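Local coordinates for protein uridylate-specific endoribonuclease nsp11 (Prrsv 16244b, PDB 5EYI) that probably degrades 5'-polyuridine tracts of viral RNA as a uridylate-specific endoribonuclease, which keeps host double-stranded RNA sensors from being triggered, at residues Q43-E46 and K47-D50. The protein carries 1 engineered substitution. Sequence-based numbering, arbitrary orientation.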
# COMPACT_ATOMS: atom_id res chain seq x y z
N GLN A 43 38.49 6.53 3.08
CA GLN A 43 39.67 6.05 3.79
C GLN A 43 39.25 5.15 4.94
O GLN A 43 38.56 5.60 5.87
CB GLN A 43 40.45 7.22 4.34
CG GLN A 43 40.94 8.17 3.26
CD GLN A 43 41.48 9.46 3.83
OE1 GLN A 43 41.86 9.53 5.00
NE2 GLN A 43 41.54 10.50 3.00
N ASN A 44 39.65 3.88 4.89
CA ASN A 44 39.35 2.94 5.96
C ASN A 44 40.32 3.12 7.14
O ASN A 44 41.17 2.27 7.43
CB ASN A 44 39.36 1.50 5.44
CG ASN A 44 38.93 0.49 6.49
OD1 ASN A 44 38.30 0.84 7.50
ND2 ASN A 44 39.27 -0.77 6.26
N ASN A 45 40.15 4.23 7.85
CA ASN A 45 41.06 4.62 8.90
C ASN A 45 40.56 4.11 10.25
O ASN A 45 39.56 4.59 10.79
CB ASN A 45 41.21 6.13 8.92
CG ASN A 45 42.40 6.60 9.71
OD1 ASN A 45 42.71 6.06 10.78
ND2 ASN A 45 43.09 7.60 9.21
N GLU A 46 41.29 3.14 10.81
CA GLU A 46 40.94 2.55 12.10
C GLU A 46 40.97 3.53 13.28
O GLU A 46 40.41 3.24 14.33
CB GLU A 46 41.83 1.34 12.39
CG GLU A 46 41.45 0.13 11.54
CD GLU A 46 42.53 -0.93 11.48
OE1 GLU A 46 43.61 -0.64 10.92
OE2 GLU A 46 42.29 -2.05 11.96
N LYS A 47 41.59 4.69 13.11
CA LYS A 47 41.48 5.77 14.10
C LYS A 47 40.08 6.39 14.17
O LYS A 47 39.80 7.13 15.12
CB LYS A 47 42.53 6.86 13.85
CG LYS A 47 43.96 6.36 13.98
CD LYS A 47 44.98 7.48 13.87
CE LYS A 47 45.12 7.99 12.45
NZ LYS A 47 46.49 8.52 12.20
N TRP A 48 39.22 6.13 13.18
CA TRP A 48 37.85 6.64 13.17
C TRP A 48 36.87 5.49 13.41
O TRP A 48 36.40 4.87 12.46
CB TRP A 48 37.55 7.34 11.83
CG TRP A 48 38.62 8.31 11.41
CD1 TRP A 48 39.48 9.01 12.22
CD2 TRP A 48 38.94 8.70 10.07
NE1 TRP A 48 40.32 9.79 11.47
CE2 TRP A 48 40.01 9.62 10.15
CE3 TRP A 48 38.42 8.36 8.81
CZ2 TRP A 48 40.57 10.21 9.01
CZ3 TRP A 48 38.99 8.95 7.68
CH2 TRP A 48 40.05 9.86 7.79
N PRO A 49 36.55 5.20 14.69
CA PRO A 49 35.81 3.97 14.99
C PRO A 49 34.38 3.92 14.49
O PRO A 49 33.86 2.83 14.28
CB PRO A 49 35.85 3.90 16.52
CG PRO A 49 36.03 5.30 16.97
CD PRO A 49 36.86 5.97 15.91
N ASP A 50 33.74 5.07 14.32
CA ASP A 50 32.41 5.13 13.70
C ASP A 50 32.60 5.74 12.33
O ASP A 50 32.85 6.94 12.20
CB ASP A 50 31.45 5.93 14.58
CG ASP A 50 31.39 5.38 15.99
OD1 ASP A 50 30.81 4.29 16.18
OD2 ASP A 50 31.96 6.00 16.92
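Asn45 lies over the indole of Trp48, three residues further along a loop between strands 39-41 and 51-55 of the N-terminal domain. Asn45 CB sits over one face of the six-membered ring of Trp48, 3.6 Å from the ring centroid, as a CH-pi contact. The carboxamide continues along that face, stacked with its plane 26° from the indole plane. Asn45 ND2 comes within 3.6 Å of Trp48 CZ2.

The backbone forms a type I beta turn from Asn45 to Trp48. It is closed by Trp48 N bonding to Asn45 O at 2.9 Å. Asn45 also makes an Asx turn: with CG anti to the backbone N (chi1 -164°), Asn45 OD1 accepts Lys47 N at 2.9 Å. This N-H is tilted a little from the plane of the side-chain carbonyl. The Lys47 chain bends at chi3 (-72°), which brings Lys47 CE back to 3.5 Å from Asn45 OD1.

Gln43 reaches the far rim of the indole, where Gln43 OE1 approaches Trp48 CH2 obliquely at 3.3 Å. Trp48 is buried and also packs on Pro21, Ala34, Val39 and Thr41.

The contact lies at the surface of the domain. One asparagine thus serves the turn twice as acceptor, through its main-chain and side-chain oxygens. The bond at OD1 probably helps to fix the rotation of the amide that rests on the tryptophan, so the polar turn is joined to a buried aromatic ring.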